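Local coordinates for putative exported protein (Aeromonas hydrophila subsp. hydrophila, PDB 4PJ2) that binds and probably inhibits invertebrate-type (i-type) lysozymes as a periplasmic inhibitor protein, and also holds a magnesium ion, at residues G14-S20 / Y32-S38; Q74-V80 / A92-N98; F106-E110 / Q120-T124. All coordinates share one frame. Where two conformers were deposited one is given. Numbering follows the deposited sequence.

Contact 1: G14-S20 / Y32-S38; sequences GQVVTVS and YDVRLYS. With GOL (glycerol), chain E.
Extended strands 16-20 and 32-37 run antiparallel (164°, axes 4.7 Å apart). Hydrogen-bonded pairs V16/Y37, T18/R35 and S20/D33 saturate the facing backbone: V16 N to Y37 O 3.0 Å, Y37 N to V16 O 2.8 Å; T18 N to R35 O and R35 N to T18 O, both 2.9 Å; S20 N to D33 O 3.0 Å, D33 N to S20 O 2.8 Å. V17/L36 and V19/V34 are non-hydrogen-bonded pairs; their amides turn outward to strands 6-10 and 49-57, making this beta hairpin the middle of a four-stranded antiparallel sheet. V17, V19 and V34 pack on L77 of the second sheet. The other face is largely polar: with D33 p and R35 m, R35 NH1 forms a salt bridge with D33 OD2 (2.8 Å); one water joins T18 OG1 (2.9 Å), S20 OG and D33 OD2 (both 2.7 Å), another T18 OG1 and Y37 OH. Glycerol, probably from crystallisation, gives O2 to D33 OD1 and pairs O3 with S20 OG (both 2.7 Å). Y32 OH bonds D93.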
loop_
_atom_site.group_PDB
_atom_site.type_symbol
_atom_site.label_atom_id
_atom_site.label_comp_id
_atom_site.label_asym_id
_atom_site.label_seq_id
_atom_site.Cartn_x
_atom_site.Cartn_y
_atom_site.Cartn_z
ATOM N N GLY A 14 -15.657 -25.293 -5.985
ATOM C CA GLY A 14 -17.022 -24.825 -5.773
ATOM C C GLY A 14 -17.194 -23.913 -4.574
ATOM O O GLY A 14 -18.212 -23.232 -4.484
ATOM N N GLN A 15 -16.235 -23.903 -3.656
ATOM C CA GLN A 15 -16.276 -22.943 -2.561
ATOM C C GLN A 15 -16.154 -21.547 -3.111
ATOM O O GLN A 15 -15.679 -21.338 -4.243
ATOM C CB GLN A 15 -15.169 -23.191 -1.559
ATOM C CG GLN A 15 -15.253 -24.498 -0.843
ATOM C CD GLN A 15 -14.252 -24.584 0.306
ATOM O OE1 GLN A 15 -13.067 -24.268 0.159
ATOM N NE2 GLN A 15 -14.726 -25.001 1.447
ATOM N N VAL A 16 -16.559 -20.581 -2.304
ATOM C CA VAL A 16 -16.568 -19.194 -2.716
ATOM C C VAL A 16 -15.854 -18.381 -1.652
ATOM O O VAL A 16 -16.021 -18.622 -0.456
ATOM C CB VAL A 16 -18.006 -18.695 -2.901
ATOM C CG1 VAL A 16 -18.052 -17.197 -3.160
ATOM C CG2 VAL A 16 -18.673 -19.481 -4.011
ATOM N N VAL A 17 -15.060 -17.413 -2.085
ATOM C CA VAL A 17 -14.334 -16.552 -1.165
ATOM C C VAL A 17 -14.669 -15.100 -1.481
ATOM O O VAL A 17 -14.829 -14.726 -2.636
ATOM C CB VAL A 17 -12.796 -16.871 -1.202
ATOM C CG1 VAL A 17 -12.155 -16.437 -2.507
ATOM C CG2 VAL A 17 -12.077 -16.225 -0.079
ATOM N N THR A 18 -14.771 -14.275 -0.444
ATOM C CA THR A 18 -14.811 -12.840 -0.620
ATOM C C THR A 18 -13.639 -12.209 0.115
ATOM O O THR A 18 -13.147 -12.736 1.107
ATOM C CB THR A 18 -16.113 -12.207 -0.142
ATOM O OG1 THR A 18 -16.186 -12.327 1.275
ATOM C CG2 THR A 18 -17.324 -12.856 -0.787
ATOM N N VAL A 19 -13.204 -11.073 -0.407
ATOM C CA VAL A 19 -12.107 -10.313 0.180
ATOM C C VAL A 19 -12.557 -8.870 0.237
ATOM O O VAL A 19 -12.997 -8.320 -0.768
ATOM C CB VAL A 19 -10.811 -10.437 -0.644
ATOM C CG1 VAL A 19 -9.694 -9.624 0.015
ATOM C CG2 VAL A 19 -10.419 -11.896 -0.770
ATOM N N SER A 20 -12.427 -8.264 1.417
ATOM C CA SER A 20 -12.908 -6.904 1.662
ATOM C C SER A 20 -11.911 -6.115 2.478
ATOM O O SER A 20 -11.333 -6.642 3.416
ATOM C CB SER A 20 -14.162 -6.946 2.537
ATOM O OG SER A 20 -15.244 -7.541 1.893
ATOM N N TYR A 32 -7.842 -6.104 6.017
ATOM C CA TYR A 32 -8.771 -6.713 5.093
ATOM C C TYR A 32 -9.198 -8.038 5.684
ATOM O O TYR A 32 -8.560 -8.569 6.585
ATOM C CB TYR A 32 -8.153 -6.884 3.713
ATOM C CG TYR A 32 -7.074 -7.922 3.621
ATOM C CD1 TYR A 32 -7.380 -9.223 3.268
ATOM C CD2 TYR A 32 -5.750 -7.608 3.854
ATOM C CE1 TYR A 32 -6.389 -10.165 3.142
ATOM C CE2 TYR A 32 -4.757 -8.545 3.734
ATOM C CZ TYR A 32 -5.079 -9.820 3.375
ATOM O OH TYR A 32 -4.115 -10.785 3.238
ATOM N N ASP A 33 -10.296 -8.576 5.181
ATOM C CA ASP A 33 -10.721 -9.891 5.597
ATOM C C ASP A 33 -10.970 -10.771 4.397
ATOM O O ASP A 33 -11.242 -10.291 3.297
ATOM C CB ASP A 33 -11.946 -9.845 6.510
ATOM C CG ASP A 33 -13.167 -9.249 5.858
ATOM O OD1 ASP A 33 -13.404 -8.025 6.045
ATOM O OD2 ASP A 33 -13.915 -10.019 5.207
ATOM N N VAL A 34 -10.810 -12.059 4.650
ATOM C CA VAL A 34 -11.084 -13.114 3.702
ATOM C C VAL A 34 -12.151 -13.983 4.347
ATOM O O VAL A 34 -11.996 -14.408 5.472
ATOM C CB VAL A 34 -9.822 -13.957 3.460
ATOM C CG1 VAL A 34 -10.136 -15.089 2.511
ATOM C CG2 VAL A 34 -8.682 -13.092 2.923
ATOM N N ARG A 35 -13.224 -14.235 3.618
ATOM C CA ARG A 35 -14.345 -15.046 4.115
ATOM C C ARG A 35 -14.585 -16.175 3.133
ATOM O O ARG A 35 -14.652 -15.939 1.937
ATOM C CB ARG A 35 -15.611 -14.205 4.282
ATOM C CG ARG A 35 -15.552 -13.238 5.469
ATOM C CD ARG A 35 -16.731 -12.310 5.462
ATOM N NE ARG A 35 -17.282 -11.901 6.749
ATOM C CZ ARG A 35 -17.011 -10.790 7.418
ATOM N NH1 ARG A 35 -16.044 -9.966 7.050
ATOM N NH2 ARG A 35 -17.701 -10.540 8.519
ATOM N N LEU A 36 -14.707 -17.384 3.665
ATOM C CA LEU A 36 -14.903 -18.593 2.883
ATOM C C LEU A 36 -16.299 -19.128 3.114
ATOM O O LEU A 36 -16.746 -19.238 4.270
ATOM C CB LEU A 36 -13.891 -19.632 3.318
ATOM C CG LEU A 36 -13.875 -20.962 2.587
ATOM C CD1 LEU A 36 -13.509 -20.771 1.125
ATOM C CD2 LEU A 36 -12.924 -21.919 3.260
ATOM N N TYR A 37 -16.952 -19.473 2.015
ATOM C CA TYR A 37 -18.314 -20.003 1.983
ATOM C C TYR A 37 -18.312 -21.332 1.235
ATOM O O TYR A 37 -17.480 -21.556 0.357
ATOM C CB TYR A 37 -19.247 -19.027 1.258
ATOM C CG TYR A 37 -19.274 -17.646 1.873
ATOM C CD1 TYR A 37 -20.300 -17.266 2.742
ATOM C CD2 TYR A 37 -18.254 -16.723 1.602
ATOM C CE1 TYR A 37 -20.302 -16.022 3.318
ATOM C CE2 TYR A 37 -18.263 -15.486 2.185
ATOM C CZ TYR A 37 -19.287 -15.132 3.038
ATOM O OH TYR A 37 -19.248 -13.881 3.600
ATOM N N SER A 38 -19.249 -22.216 1.534
ATOM C CA SER A 38 -19.265 -23.515 0.876
ATOM C C SER A 38 -19.622 -23.416 -0.594
ATOM O O SER A 38 -19.175 -24.249 -1.370
ATOM C CB SER A 38 -20.262 -24.455 1.550
ATOM O OG SER A 38 -21.572 -24.107 1.152
HETATM C C1 GOL E . -17.091 -5.810 6.695
HETATM O O1 GOL E . -16.167 -6.021 7.715
HETATM C C2 GOL E . -16.412 -6.002 5.352
HETATM O O2 GOL E . -15.896 -7.326 5.260
HETATM C C3 GOL E . -17.521 -5.723 4.333
HETATM O O3 GOL E . -17.049 -5.823 3.014
HETATM O O HOH W 1 -18.559 -11.497 2.360
HETATM O O HOH W 2 -15.165 -10.111 2.790
#

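Contact 2: Q74-V80 / A92-N98; sequences QPELIVV and ADAFTLN. With MG (magnesium ion), chain G.
L77, V79 and F95 form the apolar centre of this antiparallel beta hairpin, whose strands 76-80 and 92-98 (159°, axes 4.5 Å apart) are the two inner strands of a four-stranded sheet. L77 CD2 lies 4.2 Å from F95 CD2 and V79 CG2 4.0 Å from F95 CE2; L77 is tp, and the m rotamer of F95 lays its ring beside V79. This face packs on Y32 and V34 of the other sheet, and L97 CD2 joins its end, 4.0 Å from L77 CB. On the reverse face, I78 CG2 meets A92 CB at 4.0 Å and I78 CG1 meets A94 CB at 4.2 Å. The backbone is extended. Its hydrogen-bonded pairs are L77/F95 (L77 N to F95 O 2.9 Å, F95 N to L77 O 2.7 Å) and V79/D93 (V79 N to D93 O 2.9 Å, D93 N to V79 O 3.1 Å), with I78/A94 and V80/A92 non-hydrogen-bonded. The strands separate toward Q74 and N98, where the CA atoms stand 8.2 Å apart and water replaces direct bonding. One water lies 2.7 Å from both P75 O and E76 OE2 and accepts from L97 N at 3.1 Å; another lies 2.8 Å from both P75 O and L97 O. At this open end sits the magnesium site, completed by D68, N70 and D72 from the preceding loop. E76, in an mp rotamer, chelates the ion through OE1 and OE2, both at 2.5 Å, OE1 also accepting from L69 N, and Q74 supplies its main-chain O at 2.2 Å.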
loop_
_atom_site.group_PDB
_atom_site.type_symbol
_atom_site.label_atom_id
_atom_site.label_comp_id
_atom_site.label_asym_id
_atom_site.label_seq_id
_atom_site.Cartn_x
_atom_site.Cartn_y
_atom_site.Cartn_z
ATOM N N GLN A 74 -4.468 -27.588 -6.257
ATOM C CA GLN A 74 -5.575 -26.685 -5.938
ATOM C C GLN A 74 -5.003 -25.287 -5.763
ATOM O O GLN A 74 -3.889 -25.145 -5.270
ATOM C CB GLN A 74 -6.256 -27.095 -4.633
ATOM C CG GLN A 74 -6.852 -28.489 -4.624
ATOM C CD GLN A 74 -7.789 -28.700 -3.446
ATOM O OE1 GLN A 74 -7.381 -28.598 -2.283
ATOM N NE2 GLN A 74 -9.059 -28.980 -3.741
ATOM N N PRO A 75 -5.754 -24.247 -6.158
ATOM C CA PRO A 75 -5.177 -22.910 -5.976
ATOM C C PRO A 75 -5.258 -22.390 -4.549
ATOM O O PRO A 75 -6.262 -22.604 -3.861
ATOM C CB PRO A 75 -6.031 -22.037 -6.896
ATOM C CG PRO A 75 -7.350 -22.729 -6.940
ATOM C CD PRO A 75 -7.022 -24.201 -6.902
ATOM N N GLU A 76 -4.183 -21.746 -4.115
ATOM C CA GLU A 76 -4.182 -20.885 -2.938
ATOM C C GLU A 76 -4.678 -19.532 -3.358
ATOM O O GLU A 76 -4.631 -19.179 -4.536
ATOM C CB GLU A 76 -2.761 -20.747 -2.392
ATOM C CG GLU A 76 -2.339 -21.886 -1.504
ATOM C CD GLU A 76 -2.341 -23.222 -2.242
ATOM O OE1 GLU A 76 -1.494 -23.422 -3.148
ATOM O OE2 GLU A 76 -3.183 -24.084 -1.918
ATOM N N LEU A 77 -5.194 -18.771 -2.392
ATOM C CA LEU A 77 -5.539 -17.384 -2.632
ATOM C C LEU A 77 -4.386 -16.509 -2.236
ATOM O O LEU A 77 -3.843 -16.660 -1.145
ATOM C CB LEU A 77 -6.762 -17.013 -1.792
ATOM C CG LEU A 77 -7.136 -15.528 -1.770
ATOM C CD1 LEU A 77 -7.620 -15.016 -3.108
ATOM C CD2 LEU A 77 -8.176 -15.281 -0.687
ATOM N N ILE A 78 -4.030 -15.590 -3.121
ATOM C CA ILE A 78 -2.991 -14.605 -2.822
ATOM C C ILE A 78 -3.613 -13.230 -2.888
ATOM O O ILE A 78 -4.213 -12.861 -3.883
ATOM C CB ILE A 78 -1.784 -14.702 -3.782
ATOM C CG1 ILE A 78 -1.200 -16.114 -3.730
ATOM C CG2 ILE A 78 -0.735 -13.647 -3.387
ATOM C CD1 ILE A 78 -1.660 -17.043 -4.849
ATOM N N VAL A 79 -3.497 -12.484 -1.790
ATOM C CA VAL A 79 -3.980 -11.111 -1.730
ATOM C C VAL A 79 -2.769 -10.192 -1.786
ATOM O O VAL A 79 -1.906 -10.258 -0.915
ATOM C CB VAL A 79 -4.803 -10.835 -0.452
ATOM C CG1 VAL A 79 -5.302 -9.398 -0.437
ATOM C CG2 VAL A 79 -5.983 -11.798 -0.355
ATOM N N VAL A 80 -2.698 -9.367 -2.830
ATOM C CA VAL A 80 -1.554 -8.485 -3.057
ATOM C C VAL A 80 -1.932 -7.073 -2.668
ATOM O O VAL A 80 -2.964 -6.576 -3.076
ATOM C CB VAL A 80 -1.098 -8.497 -4.530
ATOM C CG1 VAL A 80 0.141 -7.617 -4.686
ATOM C CG2 VAL A 80 -0.823 -9.915 -4.996
ATOM N N ALA A 92 2.088 -9.310 0.330
ATOM C CA ALA A 92 1.064 -10.266 -0.037
ATOM C C ALA A 92 0.949 -11.319 1.025
ATOM O O ALA A 92 1.929 -11.678 1.677
ATOM C CB ALA A 92 1.388 -10.921 -1.369
ATOM N N ASP A 93 -0.269 -11.818 1.174
ATOM C CA ASP A 93 -0.561 -12.970 2.010
ATOM C C ASP A 93 -1.141 -14.070 1.147
ATOM O O ASP A 93 -1.950 -13.805 0.266
ATOM C CB ASP A 93 -1.565 -12.591 3.100
ATOM C CG ASP A 93 -1.048 -11.495 3.977
ATOM O OD1 ASP A 93 -0.049 -11.729 4.688
ATOM O OD2 ASP A 93 -1.615 -10.383 3.923
ATOM N N ALA A 94 -0.717 -15.295 1.411
ATOM C CA ALA A 94 -1.280 -16.465 0.746
ATOM C C ALA A 94 -2.107 -17.275 1.745
ATOM O O ALA A 94 -1.719 -17.409 2.909
ATOM C CB ALA A 94 -0.177 -17.333 0.140
ATOM N N PHE A 95 -3.208 -17.836 1.255
ATOM C CA PHE A 95 -4.130 -18.632 2.055
ATOM C C PHE A 95 -4.425 -19.957 1.382
ATOM O O PHE A 95 -4.628 -20.010 0.169
ATOM C CB PHE A 95 -5.481 -17.919 2.239
ATOM C CG PHE A 95 -5.387 -16.572 2.878
ATOM C CD1 PHE A 95 -5.698 -16.395 4.215
ATOM C CD2 PHE A 95 -5.030 -15.473 2.131
ATOM C CE1 PHE A 95 -5.616 -15.147 4.786
ATOM C CE2 PHE A 95 -4.928 -14.219 2.706
ATOM C CZ PHE A 95 -5.228 -14.060 4.029
ATOM N N THR A 96 -4.470 -21.008 2.181
ATOM C CA THR A 96 -5.059 -22.263 1.729
ATOM C C THR A 96 -6.540 -22.228 2.043
ATOM O O THR A 96 -6.948 -21.626 3.047
ATOM C CB THR A 96 -4.420 -23.493 2.379
ATOM O OG1 THR A 96 -4.366 -23.321 3.794
ATOM C CG2 THR A 96 -3.026 -23.694 1.851
ATOM N N LEU A 97 -7.325 -22.844 1.150
ATOM C CA LEU A 97 -8.785 -22.911 1.240
ATOM C C LEU A 97 -9.335 -24.131 0.470
ATOM O O LEU A 97 -9.203 -24.236 -0.760
ATOM C CB LEU A 97 -9.458 -21.659 0.700
ATOM C CG LEU A 97 -8.623 -20.559 0.071
ATOM C CD1 LEU A 97 -8.032 -20.997 -1.251
ATOM C CD2 LEU A 97 -9.486 -19.368 -0.142
ATOM N N ASN A 98 -9.982 -25.039 1.185
ATOM C CA ASN A 98 -10.570 -26.216 0.557
ATOM C C ASN A 98 -11.675 -26.803 1.441
ATOM O O ASN A 98 -11.809 -26.451 2.618
ATOM C CB ASN A 98 -9.486 -27.259 0.247
ATOM C CG ASN A 98 -8.688 -27.644 1.466
ATOM O OD1 ASN A 98 -9.212 -28.281 2.388
ATOM N ND2 ASN A 98 -7.411 -27.267 1.484
HETATM MG MG MG G . -2.415 -25.641 -3.719
HETATM O O HOH W 3 -6.087 -26.493 -0.967
HETATM O O HOH W 4 -5.779 -23.725 -1.443
HETATM O O HOH W 5 -8.635 -24.079 -3.483
#

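Contact 3: F106-E110 / Q120-T124; sequences FNHVE and QALKT
A classic beta bulge sets this contact apart: F106 and N107 both face A94 of the adjoining strand, F106 having psi -34° before the chain returns to extended angles at N107. From the bulge onward, strand 106-110 meets the last turn of the C-terminal helix through one hydrogen bond and a small apolar patch. N107, chi1 t, points toward the helix and gives ND2 to L122 O at 3.0 Å with an angle of 137°; its OD1 takes a weak bond from H108 N at 2.8 Å. Two residues along the strand, V109 (m) also points toward the helix. V109 CG1 lies 3.8 Å from L122 CD2 and 4.2 Å from A121 CB. L122, chi1 m and chi2 t, reaches across so that CD2 is also 3.9 Å from N107 CB. The nearest CA pair, V109 and L122, is 6.4 Å apart. H108 turns away from the helix, its NE2 donating to E110 OE1 at 2.8 Å while ND1 pairs with D93. K123 N bonds Q120 O at 3.1 Å, and T124 OG1 donates to the same oxygen at 2.8 Å. A weak, long ion pair links E110 to K102 of the lysozyme chain. Strand 102-112 is an outer strand of its sheet, beside strand 90-98, and helix 118-123 packs against the face presented by N107 and V109.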
loop_
_atom_site.group_PDB
_atom_site.type_symbol
_atom_site.label_atom_id
_atom_site.label_comp_id
_atom_site.label_asym_id
_atom_site.label_seq_id
_atom_site.Cartn_x
_atom_site.Cartn_y
_atom_site.Cartn_z
ATOM N N PHE A 106 -1.021 -19.253 4.626
ATOM C CA PHE A 106 0.021 -20.129 4.104
ATOM C C PHE A 106 1.387 -19.422 4.098
ATOM O O PHE A 106 2.381 -20.085 4.371
ATOM C CB PHE A 106 -0.387 -20.654 2.717
ATOM C CG PHE A 106 0.692 -21.417 2.010
ATOM C CD1 PHE A 106 0.924 -22.749 2.309
ATOM C CD2 PHE A 106 1.458 -20.810 1.035
ATOM C CE1 PHE A 106 1.916 -23.467 1.650
ATOM C CE2 PHE A 106 2.448 -21.514 0.370
ATOM C CZ PHE A 106 2.679 -22.847 0.679
ATOM N N ASN A 107 1.439 -18.100 3.858
ATOM C CA ASN A 107 2.709 -17.337 3.862
ATOM C C ASN A 107 2.459 -15.815 3.754
ATOM O O ASN A 107 1.345 -15.407 3.451
ATOM C CB ASN A 107 3.583 -17.835 2.705
ATOM C CG ASN A 107 5.054 -17.474 2.853
ATOM O OD1 ASN A 107 5.510 -16.988 3.891
ATOM N ND2 ASN A 107 5.808 -17.739 1.803
ATOM N N HIS A 108 3.491 -15.008 4.021
ATOM C CA HIS A 108 3.454 -13.541 3.902
ATOM C C HIS A 108 4.786 -13.023 3.354
ATOM O O HIS A 108 5.834 -13.515 3.740
ATOM C CB HIS A 108 3.175 -12.911 5.280
ATOM C CG HIS A 108 3.295 -11.416 5.322
ATOM N ND1 HIS A 108 2.264 -10.570 4.975
ATOM C CD2 HIS A 108 4.318 -10.618 5.713
ATOM C CE1 HIS A 108 2.651 -9.315 5.136
ATOM N NE2 HIS A 108 3.897 -9.317 5.580
ATOM N N VAL A 109 4.735 -12.030 2.468
ATOM C CA VAL A 109 5.933 -11.314 2.022
ATOM C C VAL A 109 5.625 -9.830 2.040
ATOM O O VAL A 109 4.464 -9.439 1.976
ATOM C CB VAL A 109 6.379 -11.747 0.604
ATOM C CG1 VAL A 109 6.803 -13.210 0.616
ATOM C CG2 VAL A 109 5.290 -11.490 -0.429
ATOM N N GLU A 110 6.651 -9.001 2.137
ATOM C CA GLU A 110 6.447 -7.557 2.159
ATOM C C GLU A 110 7.731 -6.845 1.766
ATOM O O GLU A 110 8.816 -7.445 1.740
ATOM C CB GLU A 110 5.974 -7.068 3.529
ATOM C CG GLU A 110 6.935 -7.316 4.652
ATOM C CD GLU A 110 6.436 -6.676 5.918
ATOM O OE1 GLU A 110 5.479 -7.217 6.509
ATOM O OE2 GLU A 110 6.963 -5.614 6.304
ATOM N N GLN A 120 6.778 -15.619 -6.984
ATOM C CA GLN A 120 8.126 -16.144 -6.806
ATOM C C GLN A 120 8.575 -15.931 -5.370
ATOM O O GLN A 120 9.167 -16.801 -4.746
ATOM C CB GLN A 120 9.096 -15.438 -7.774
ATOM C CG GLN A 120 10.575 -15.850 -7.652
ATOM C CD GLN A 120 11.541 -14.864 -8.321
ATOM O OE1 GLN A 120 11.189 -13.716 -8.606
ATOM N NE2 GLN A 120 12.770 -15.310 -8.554
ATOM N N ALA A 121 8.290 -14.743 -4.844
ATOM C CA ALA A 121 8.731 -14.411 -3.494
ATOM C C ALA A 121 8.055 -15.298 -2.452
ATOM O O ALA A 121 8.672 -15.701 -1.465
ATOM C CB ALA A 121 8.462 -12.950 -3.201
ATOM N N LEU A 122 6.791 -15.615 -2.693
ATOM C CA LEU A 122 6.030 -16.476 -1.797
ATOM C C LEU A 122 6.438 -17.944 -1.886
ATOM O O LEU A 122 6.075 -18.737 -1.014
ATOM C CB LEU A 122 4.537 -16.359 -2.101
ATOM C CG LEU A 122 3.828 -15.095 -1.635
ATOM C CD1 LEU A 122 2.520 -14.933 -2.396
ATOM C CD2 LEU A 122 3.577 -15.128 -0.131
ATOM N N LYS A 123 7.165 -18.306 -2.944
ATOM C CA LYS A 123 7.591 -19.690 -3.155
ATOM C C LYS A 123 9.054 -19.894 -2.782
ATOM O O LYS A 123 9.508 -21.031 -2.666
ATOM C CB LYS A 123 7.399 -20.100 -4.616
ATOM C CG LYS A 123 5.963 -20.361 -5.032
ATOM C CD LYS A 123 5.937 -21.132 -6.340
ATOM C CE LYS A 123 4.767 -20.741 -7.210
ATOM N NZ LYS A 123 4.956 -21.189 -8.619
ATOM N N THR A 124 9.789 -18.798 -2.613
ATOM C CA THR A 124 11.202 -18.864 -2.262
ATOM C C THR A 124 11.392 -18.607 -0.773
ATOM O O THR A 124 10.874 -17.630 -0.237
ATOM C CB THR A 124 12.008 -17.810 -3.044
ATOM O OG1 THR A 124 11.724 -17.925 -4.444
ATOM C CG2 THR A 124 13.502 -17.987 -2.809
#

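How the contacts relate
Contacts 1 and 2 are the central hairpins of two facing four-stranded antiparallel sheets; contact 3 lies at the surface, on an outer strand of the sheet that holds contact 2. Contact 2 is the most buried, contact 1 partly. Among apolar packing, the sheets are also joined by Y32 OH, 2.6 Å from D93 OD2, and D93 OD1 continues to H108 ND1 at 2.6 Å, a polar chain through all three. I78 CG2 touches L122 CD1 at 3.6 Å, setting the helix against contact 2. Paired main chains dominate both hairpins, one edged by water and glycerol, the other by water and magnesium; contact 3 has only a side-chain amide on a helix carbonyl and a small apolar patch.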